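Local coordinates for protein macrophage migration inhibitory factor (Oncomelania hupensis, PDB 6LR3) that belongs to the macrophage migration inhibitory factor family of cytokine-like proteins, small alpha/beta chains that assemble as a trimer, at residues 29-34 with 74-79; 78-83 with 97-102; 58-63 with 82-87. All coordinates share one frame; numbering follows the deposited sequence.

All three contacts lean on helix 70-88, each from a different part of its length. Contact 1 ties it to the end of helix 19-31, its neighbour on the sheet, and includes an exposed alanine beside two buried residues. Contacts 2 and 3 are wholly buried and seat the helix on strands 95-101 and 58-64, which lie side by side in the sheet, so together they hold one beta-alpha-beta unit. Across the segments the chemistry is apolar everywhere: methionine with methyls in contacts 1 and 2, joined in contact 2 by the Phe99 ring, and a phenylalanine ring on small side chains in contact 3. Charge enters on the far face of contact 2's strand, where Arg98 meets a sulfate shared by three subunits.

Contact 1: 29-34 with 74-79; sequences KALQKP and LAMARD
Met76 carries the whole of this contact, reaching from helix 70-88 to Ala30 and Leu31 in the last turn of helix 19-31. Its CG lies beside the backbone N (chi1 -75°), and the chain runs straight out before bending at the sulfur (chi3 -70°), which turns the terminal methyl to the CD2 methyl of Leu31. Met76 CG comes first, 3.8 Å from Ala30 CB; Met76 SD follows, 3.4 Å from Leu31 CD2, and Met76 CE lies 3.8 Å from that CD2. The side chains of Leu31 and Met76 cross at about a right angle. Alanine suits position 30, since a single methyl lets the helices come close, with 6.8 Å between the CA atoms of Ala30 and Met76; flexible, unbranched methionine can fit its sulfur to both neighbours. Helix 19-31 ends with Leu31, and Gln32, the next residue, leaves the helical path with a positive phi; Gln32 NE2 turns back to Lys29 O, 2.8 Å away, meeting a lone pair in the carbonyl plane. Further along the second segment, exposed Asp79 packs on Met26. Leu31 also touches Val62 and Met76 touches Phe99, the arrangement of two helices packed side by side on a beta sheet, as in the MIF fold.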
loop_
_atom_site.group_PDB
_atom_site.type_symbol
_atom_site.label_atom_id
_atom_site.label_comp_id
_atom_site.label_asym_id
_atom_site.label_seq_id
_atom_site.Cartn_x
_atom_site.Cartn_y
_atom_site.Cartn_z
ATOM N N LYS B 29 8.637 19.976 -5.228
ATOM C CA LYS B 29 9.592 20.593 -6.188
ATOM C C LYS B 29 10.020 19.543 -7.205
ATOM O O LYS B 29 10.021 19.847 -8.408
ATOM C CB LYS B 29 10.800 21.162 -5.456
ATOM C CG LYS B 29 10.471 22.390 -4.625
ATOM C CD LYS B 29 11.717 23.029 -4.047
ATOM C CE LYS B 29 11.674 23.408 -2.568
ATOM N NZ LYS B 29 10.587 24.370 -2.274
ATOM N N ALA B 30 10.391 18.340 -6.749
ATOM C CA ALA B 30 10.915 17.291 -7.642
ATOM C C ALA B 30 9.855 16.873 -8.656
ATOM O O ALA B 30 10.205 16.701 -9.818
ATOM C CB ALA B 30 11.435 16.125 -6.841
ATOM N N LEU B 31 8.617 16.668 -8.235
ATOM C CA LEU B 31 7.542 16.139 -9.110
ATOM C C LEU B 31 6.836 17.275 -9.854
ATOM O O LEU B 31 6.051 16.967 -10.736
ATOM C CB LEU B 31 6.531 15.358 -8.270
ATOM C CG LEU B 31 7.114 14.058 -7.696
ATOM C CD1 LEU B 31 6.163 13.421 -6.691
ATOM C CD2 LEU B 31 7.415 13.053 -8.780
ATOM N N GLN B 32 7.102 18.545 -9.486
ATOM C CA GLN B 32 6.403 19.709 -10.091
ATOM C C GLN B 32 4.904 19.443 -10.102
ATOM O O GLN B 32 4.237 19.560 -11.168
ATOM C CB GLN B 32 6.940 19.956 -11.505
ATOM C CG GLN B 32 8.410 20.324 -11.523
ATOM C CD GLN B 32 8.576 21.768 -11.179
ATOM O OE1 GLN B 32 8.264 22.630 -12.024
ATOM N NE2 GLN B 32 9.045 22.027 -9.944
ATOM N N LYS B 33 4.362 19.154 -8.925
ATOM C CA LYS B 33 2.912 18.976 -8.699
ATOM C C LYS B 33 2.494 19.988 -7.652
ATOM O O LYS B 33 3.325 20.416 -6.828
ATOM C CB LYS B 33 2.645 17.539 -8.221
ATOM C CG LYS B 33 2.817 16.490 -9.296
ATOM C CD LYS B 33 1.651 16.526 -10.275
ATOM C CE LYS B 33 1.770 15.395 -11.253
ATOM N NZ LYS B 33 0.624 15.407 -12.176
ATOM N N PRO B 34 1.206 20.376 -7.606
ATOM C CA PRO B 34 0.736 21.316 -6.596
ATOM C C PRO B 34 0.971 20.696 -5.216
ATOM O O PRO B 34 0.610 19.545 -5.001
ATOM C CB PRO B 34 -0.739 21.510 -6.902
ATOM C CG PRO B 34 -0.863 21.113 -8.359
ATOM C CD PRO B 34 0.139 19.992 -8.545
ATOM N N LEU B 74 15.735 8.007 -10.564
ATOM C CA LEU B 74 17.064 7.894 -9.933
ATOM C C LEU B 74 17.367 9.165 -9.150
ATOM O O LEU B 74 17.857 9.054 -8.036
ATOM C CB LEU B 74 18.132 7.633 -10.992
ATOM C CG LEU B 74 19.545 7.560 -10.417
ATOM C CD1 LEU B 74 19.654 6.492 -9.355
ATOM C CD2 LEU B 74 20.565 7.307 -11.491
ATOM N N ALA B 75 17.107 10.339 -9.718
ATOM C CA ALA B 75 17.419 11.643 -9.083
ATOM C C ALA B 75 16.607 11.754 -7.792
ATOM O O ALA B 75 17.154 12.144 -6.748
ATOM C CB ALA B 75 17.105 12.783 -10.023
ATOM N N MET B 76 15.323 11.417 -7.848
ATOM C CA MET B 76 14.430 11.531 -6.683
ATOM C C MET B 76 14.846 10.484 -5.667
ATOM O O MET B 76 14.843 10.814 -4.498
ATOM C CB MET B 76 12.973 11.349 -7.082
ATOM C CG MET B 76 12.482 12.581 -7.766
ATOM S SD MET B 76 10.728 12.468 -8.177
ATOM C CE MET B 76 10.647 11.245 -9.468
ATOM N N ALA B 77 15.178 9.266 -6.087
ATOM C CA ALA B 77 15.614 8.216 -5.151
ATOM C C ALA B 77 16.819 8.732 -4.349
ATOM O O ALA B 77 16.826 8.588 -3.140
ATOM C CB ALA B 77 15.908 6.946 -5.879
ATOM N N ARG B 78 17.823 9.291 -5.011
ATOM C CA ARG B 78 19.065 9.754 -4.343
ATOM C C ARG B 78 18.694 10.861 -3.355
ATOM O O ARG B 78 19.223 10.854 -2.222
ATOM C CB ARG B 78 20.134 10.145 -5.370
ATOM C CG ARG B 78 20.663 8.968 -6.179
ATOM C CD ARG B 78 21.938 9.317 -6.961
ATOM N NE ARG B 78 22.936 9.447 -5.903
ATOM C CZ ARG B 78 23.732 8.474 -5.420
ATOM N NH1 ARG B 78 23.788 7.300 -6.033
ATOM N NH2 ARG B 78 24.480 8.690 -4.334
ATOM N N ASP B 79 17.829 11.793 -3.747
ATOM C CA ASP B 79 17.414 12.919 -2.878
ATOM C C ASP B 79 16.621 12.381 -1.695
ATOM O O ASP B 79 16.847 12.851 -0.581
ATOM C CB ASP B 79 16.628 13.948 -3.673
ATOM C CG ASP B 79 17.508 14.820 -4.554
ATOM O OD1 ASP B 79 18.753 14.795 -4.368
ATOM O OD2 ASP B 79 16.947 15.476 -5.413
#

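Contact 2: 78-83 with 97-102; sequences RDMEDM and IRFIPV. With SO4 (sulfate ion), chain M.
Arg98 NH1 grips O1 of a sulfate ion at 2.7 Å, with the oxygen at the edge of the guanidinium, near its plane, while NH2 makes a weak bond to O3. Arg98 lies on strand 95-101, the last element of a beta-alpha-beta unit that begins with strand 58-64 and crosses over through helix 70-88. The NH1 atoms of Arg98 from the second and third subunits bind the same sulfate, so three positive groups share one anion, which probably came from the crystallisation liquor. Arg98 NH1 also pairs with Glu63 of the second subunit. The arginine gets there by a chain extended from CG to NE, with CG anti to the backbone N (chi1 177°), and CD1 of Ile100 covers one face of its guanidinium, 3.5 Å above the plane.

The strand's other face looks to the helix: their N-to-C directions make 138°, nearer antiparallel than parallel, and the segment axes approach to 10.7 Å. Beta-branched Ile97 fills this gap with two methyls. Ile97 CD1 sits 3.7 Å from Met80 CB, and Ile97 CG2 lies 3.9 Å from Met80 CE, the methionine having folded at its sulfur (chi3 68°), which brings its methyl to both. Glu81 adds only its CG to the apolar patch; its carboxylate is held by Arg92 through OE1 and by the Gly111 backbone N of the second subunit through OE2. Phe99 completes the layer with a Met-aromatic contact: Met80 SD approaches obliquely, 5.4 Å from the Phe99 ring centroid and 4.5 Å from its CE1.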
loop_
_atom_site.group_PDB
_atom_site.type_symbol
_atom_site.label_atom_id
_atom_site.label_comp_id
_atom_site.label_asym_id
_atom_site.label_seq_id
_atom_site.Cartn_x
_atom_site.Cartn_y
_atom_site.Cartn_z
ATOM N N ARG B 78 17.823 9.291 -5.011
ATOM C CA ARG B 78 19.065 9.754 -4.343
ATOM C C ARG B 78 18.694 10.861 -3.355
ATOM O O ARG B 78 19.223 10.854 -2.222
ATOM C CB ARG B 78 20.134 10.145 -5.370
ATOM C CG ARG B 78 20.663 8.968 -6.179
ATOM C CD ARG B 78 21.938 9.317 -6.961
ATOM N NE ARG B 78 22.936 9.447 -5.903
ATOM C CZ ARG B 78 23.732 8.474 -5.420
ATOM N NH1 ARG B 78 23.788 7.300 -6.033
ATOM N NH2 ARG B 78 24.480 8.690 -4.334
ATOM N N ASP B 79 17.829 11.793 -3.747
ATOM C CA ASP B 79 17.414 12.919 -2.878
ATOM C C ASP B 79 16.621 12.381 -1.695
ATOM O O ASP B 79 16.847 12.851 -0.581
ATOM C CB ASP B 79 16.628 13.948 -3.673
ATOM C CG ASP B 79 17.508 14.820 -4.554
ATOM O OD1 ASP B 79 18.753 14.795 -4.368
ATOM O OD2 ASP B 79 16.947 15.476 -5.413
ATOM N N MET B 80 15.708 11.440 -1.929
ATOM C CA MET B 80 14.934 10.808 -0.824
ATOM C C MET B 80 15.894 10.047 0.087
ATOM O O MET B 80 15.784 10.192 1.303
ATOM C CB MET B 80 13.855 9.880 -1.388
ATOM C CG MET B 80 12.758 10.646 -2.029
ATOM S SD MET B 80 11.554 9.555 -2.902
ATOM C CE MET B 80 10.836 8.728 -1.487
ATOM N N GLU B 81 16.797 9.249 -0.465
ATOM C CA GLU B 81 17.782 8.517 0.354
ATOM C C GLU B 81 18.517 9.524 1.236
ATOM O O GLU B 81 18.663 9.265 2.429
ATOM C CB GLU B 81 18.778 7.777 -0.521
ATOM C CG GLU B 81 18.200 6.521 -1.132
ATOM C CD GLU B 81 19.176 5.922 -2.150
ATOM O OE1 GLU B 81 20.180 6.613 -2.481
ATOM O OE2 GLU B 81 18.933 4.774 -2.567
ATOM N N ASP B 82 18.971 10.630 0.653
ATOM C CA ASP B 82 19.769 11.610 1.442
ATOM C C ASP B 82 18.930 12.102 2.631
ATOM O O ASP B 82 19.485 12.245 3.749
ATOM C CB ASP B 82 20.228 12.779 0.589
ATOM C CG ASP B 82 21.312 12.445 -0.409
ATOM O OD1 ASP B 82 21.820 11.325 -0.415
ATOM O OD2 ASP B 82 21.622 13.334 -1.183
ATOM N N MET B 83 17.654 12.405 2.392
ATOM C CA MET B 83 16.770 12.898 3.467
ATOM C C MET B 83 16.545 11.778 4.486
ATOM O O MET B 83 16.517 12.064 5.670
ATOM C CB MET B 83 15.434 13.386 2.885
ATOM C CG MET B 83 14.609 14.039 3.913
ATOM S SD MET B 83 13.210 14.892 3.178
ATOM C CE MET B 83 13.980 16.231 2.289
ATOM N N ILE B 97 13.085 2.187 -2.642
ATOM C CA ILE B 97 11.981 3.105 -3.032
ATOM C C ILE B 97 11.361 2.586 -4.325
ATOM O O ILE B 97 12.081 2.328 -5.274
ATOM C CB ILE B 97 12.466 4.558 -3.180
ATOM C CG1 ILE B 97 13.225 5.051 -1.948
ATOM C CG2 ILE B 97 11.284 5.440 -3.534
ATOM C CD1 ILE B 97 14.061 6.294 -2.184
ATOM N N ARG B 98 10.048 2.445 -4.340
ATOM C CA ARG B 98 9.302 2.055 -5.543
ATOM C C ARG B 98 8.549 3.281 -6.046
ATOM O O ARG B 98 7.848 3.949 -5.287
ATOM C CB ARG B 98 8.346 0.913 -5.251
ATOM C CG ARG B 98 7.499 0.502 -6.434
ATOM C CD ARG B 98 6.607 -0.657 -6.083
ATOM N NE ARG B 98 5.628 -0.742 -7.138
ATOM C CZ ARG B 98 4.361 -1.050 -6.999
ATOM N NH1 ARG B 98 3.872 -1.440 -5.837
ATOM N NH2 ARG B 98 3.562 -0.957 -8.053
ATOM N N PHE B 99 8.690 3.531 -7.340
ATOM C CA PHE B 99 8.011 4.612 -8.075
ATOM C C PHE B 99 6.818 3.979 -8.796
ATOM O O PHE B 99 6.981 3.021 -9.525
ATOM C CB PHE B 99 9.020 5.304 -8.981
ATOM C CG PHE B 99 10.123 5.967 -8.193
ATOM C CD1 PHE B 99 9.969 7.268 -7.755
ATOM C CD2 PHE B 99 11.259 5.269 -7.832
ATOM C CE1 PHE B 99 10.965 7.875 -6.997
ATOM C CE2 PHE B 99 12.245 5.882 -7.071
ATOM C CZ PHE B 99 12.092 7.177 -6.655
ATOM N N ILE B 100 5.626 4.495 -8.525
ATOM C CA ILE B 100 4.334 3.907 -8.959
ATOM C C ILE B 100 3.593 4.915 -9.829
ATOM O O ILE B 100 3.001 5.876 -9.337
ATOM C CB ILE B 100 3.496 3.461 -7.758
ATOM C CG1 ILE B 100 4.298 2.570 -6.802
ATOM C CG2 ILE B 100 2.225 2.788 -8.270
ATOM C CD1 ILE B 100 3.532 2.094 -5.598
ATOM N N PRO B 101 3.581 4.692 -11.151
ATOM C CA PRO B 101 2.848 5.554 -12.076
ATOM C C PRO B 101 1.353 5.327 -11.897
ATOM O O PRO B 101 0.931 4.188 -11.731
ATOM C CB PRO B 101 3.283 5.119 -13.481
ATOM C CG PRO B 101 4.156 3.875 -13.308
ATOM C CD PRO B 101 4.320 3.609 -11.832
ATOM N N VAL B 102 0.603 6.410 -11.798
ATOM C CA VAL B 102 -0.867 6.357 -11.610
ATOM C C VAL B 102 -1.538 6.942 -12.839
ATOM O O VAL B 102 -1.232 8.060 -13.209
ATOM C CB VAL B 102 -1.278 7.119 -10.349
ATOM C CG1 VAL B 102 -2.800 7.069 -10.175
ATOM C CG2 VAL B 102 -0.535 6.593 -9.144
HETATM S S SO4 M . 0.228 -0.736 -5.983
HETATM O O1 SO4 M . 1.251 -1.507 -5.322
HETATM O O2 SO4 M . -1.064 -1.082 -5.405
HETATM O O3 SO4 M . 0.233 -0.997 -7.348
HETATM O O4 SO4 M . 0.471 0.644 -5.706
#

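Contact 3: 58-63 with 82-87; sequences VFATVE and DMFIEH
The Phe84 ring reaches down from helix 70-88 onto strand 58-64 and meets two small side chains, Val58 and Ala60, at its outer end. Val58 CG1 stands 3.8 Å from Phe84 CE2, and Ala60 CB 3.9 Å from Phe84 CZ. Both approach obliquely, and the phenylalanine side chain crosses the valine at about a right angle. The valine offers CG1 because that branch is anti to the backbone N (chi1 177°). Alternation along the strand explains the pairing: Val58 and Ala60 both point at the helix, whereas Phe59 between them points away, to pack on Val3 of the second subunit. Ring and strand thereby join the first two elements of a beta-alpha-beta unit, with Ile95 of strand 95-101 also touching Phe84. A phenylalanine suits a gap in which the nearest CA atoms, those of Val58 and Phe84, are 8.0 Å apart, and alanine, with a single methyl, lets the ring end come close to the strand. Phe19 of the neighbouring helix adds another apolar partner to the ring. The helix is looser on its outer side, where Asp82 and Glu86 are exposed and take no part in the packing. Asp82 instead directs its OD1 to Arg92 in a salt bridge.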
loop_
_atom_site.group_PDB
_atom_site.type_symbol
_atom_site.label_atom_id
_atom_site.label_comp_id
_atom_site.label_asym_id
_atom_site.label_seq_id
_atom_site.Cartn_x
_atom_site.Cartn_y
_atom_site.Cartn_z
ATOM N N VAL B 58 14.132 1.340 5.450
ATOM C CA VAL B 58 12.987 2.078 4.835
ATOM C C VAL B 58 12.600 1.369 3.555
ATOM O O VAL B 58 13.465 1.129 2.718
ATOM C CB VAL B 58 13.348 3.534 4.483
ATOM C CG1 VAL B 58 12.171 4.204 3.792
ATOM C CG2 VAL B 58 13.825 4.313 5.692
ATOM N N PHE B 59 11.310 1.136 3.395
ATOM C CA PHE B 59 10.690 0.894 2.084
ATOM C C PHE B 59 9.721 2.033 1.862
ATOM O O PHE B 59 8.780 2.200 2.647
ATOM C CB PHE B 59 9.982 -0.457 2.019
ATOM C CG PHE B 59 9.230 -0.622 0.730
ATOM C CD1 PHE B 59 9.896 -0.523 -0.470
ATOM C CD2 PHE B 59 7.866 -0.868 0.710
ATOM C CE1 PHE B 59 9.225 -0.637 -1.674
ATOM C CE2 PHE B 59 7.188 -0.996 -0.491
ATOM C CZ PHE B 59 7.877 -0.884 -1.687
ATOM N N ALA B 60 9.950 2.817 0.815
ATOM C CA ALA B 60 9.087 3.969 0.520
ATOM C C ALA B 60 8.482 3.796 -0.871
ATOM O O ALA B 60 9.105 3.115 -1.713
ATOM C CB ALA B 60 9.852 5.256 0.636
ATOM N N THR B 61 7.333 4.408 -1.094
ATOM C CA THR B 61 6.686 4.418 -2.412
ATOM C C THR B 61 6.341 5.863 -2.783
ATOM O O THR B 61 5.986 6.677 -1.923
ATOM C CB THR B 61 5.487 3.472 -2.488
ATOM O OG1 THR B 61 4.449 3.934 -1.631
ATOM C CG2 THR B 61 5.851 2.049 -2.120
ATOM N N VAL B 62 6.392 6.117 -4.078
ATOM C CA VAL B 62 6.039 7.409 -4.683
ATOM C C VAL B 62 4.988 7.142 -5.740
ATOM O O VAL B 62 5.307 6.531 -6.721
ATOM C CB VAL B 62 7.268 8.100 -5.282
ATOM C CG1 VAL B 62 6.879 9.405 -5.950
ATOM C CG2 VAL B 62 8.350 8.301 -4.215
ATOM N N GLU B 63 3.742 7.488 -5.449
ATOM C CA GLU B 63 2.603 7.368 -6.382
ATOM C C GLU B 63 2.420 8.736 -7.034
ATOM O O GLU B 63 2.267 9.730 -6.322
ATOM C CB GLU B 63 1.352 6.900 -5.662
ATOM C CG GLU B 63 1.436 5.467 -5.155
ATOM C CD GLU B 63 0.335 5.099 -4.173
ATOM O OE1 GLU B 63 0.539 5.344 -2.977
ATOM O OE2 GLU B 63 -0.754 4.633 -4.628
ATOM N N ASP B 82 18.971 10.630 0.653
ATOM C CA ASP B 82 19.769 11.610 1.442
ATOM C C ASP B 82 18.930 12.102 2.631
ATOM O O ASP B 82 19.485 12.245 3.749
ATOM C CB ASP B 82 20.228 12.779 0.589
ATOM C CG ASP B 82 21.312 12.445 -0.409
ATOM O OD1 ASP B 82 21.820 11.325 -0.415
ATOM O OD2 ASP B 82 21.622 13.334 -1.183
ATOM N N MET B 83 17.654 12.405 2.392
ATOM C CA MET B 83 16.770 12.898 3.467
ATOM C C MET B 83 16.545 11.778 4.486
ATOM O O MET B 83 16.517 12.064 5.670
ATOM C CB MET B 83 15.434 13.386 2.885
ATOM C CG MET B 83 14.609 14.039 3.913
ATOM S SD MET B 83 13.210 14.892 3.178
ATOM C CE MET B 83 13.980 16.231 2.289
ATOM N N PHE B 84 16.363 10.534 4.056
ATOM C CA PHE B 84 16.140 9.399 4.984
ATOM C C PHE B 84 17.385 9.162 5.808
ATOM O O PHE B 84 17.282 8.867 6.985
ATOM C CB PHE B 84 15.790 8.117 4.224
ATOM C CG PHE B 84 14.490 8.164 3.465
ATOM C CD1 PHE B 84 13.500 9.092 3.740
ATOM C CD2 PHE B 84 14.264 7.246 2.454
ATOM C CE1 PHE B 84 12.320 9.103 3.001
ATOM C CE2 PHE B 84 13.074 7.239 1.745
ATOM C CZ PHE B 84 12.086 8.131 2.054
ATOM N N ILE B 85 18.558 9.241 5.179
ATOM C CA ILE B 85 19.850 9.069 5.900
ATOM C C ILE B 85 19.931 10.155 6.987
ATOM O O ILE B 85 20.181 9.825 8.134
ATOM C CB ILE B 85 21.015 9.131 4.898
ATOM C CG1 ILE B 85 21.050 7.888 4.003
ATOM C CG2 ILE B 85 22.338 9.366 5.617
ATOM C CD1 ILE B 85 21.832 8.063 2.705
ATOM N N GLU B 86 19.657 11.409 6.630
ATOM C CA GLU B 86 19.835 12.541 7.566
ATOM C C GLU B 86 18.800 12.455 8.681
ATOM O O GLU B 86 19.161 12.647 9.846
ATOM C CB GLU B 86 19.721 13.851 6.781
ATOM C CG GLU B 86 19.843 15.065 7.645
ATOM C CD GLU B 86 20.396 16.184 6.805
ATOM O OE1 GLU B 86 19.713 16.498 5.795
ATOM O OE2 GLU B 86 21.517 16.635 7.100
ATOM N N HIS B 87 17.538 12.204 8.340
ATOM C CA HIS B 87 16.411 12.299 9.302
ATOM C C HIS B 87 16.180 10.994 10.082
ATOM O O HIS B 87 15.823 11.070 11.258
ATOM C CB HIS B 87 15.122 12.658 8.580
ATOM C CG HIS B 87 14.926 14.071 8.159
ATOM N ND1 HIS B 87 13.956 14.825 8.836
ATOM C CD2 HIS B 87 15.453 14.877 7.195
ATOM C CE1 HIS B 87 13.931 16.041 8.303
ATOM N NE2 HIS B 87 14.889 16.112 7.352
#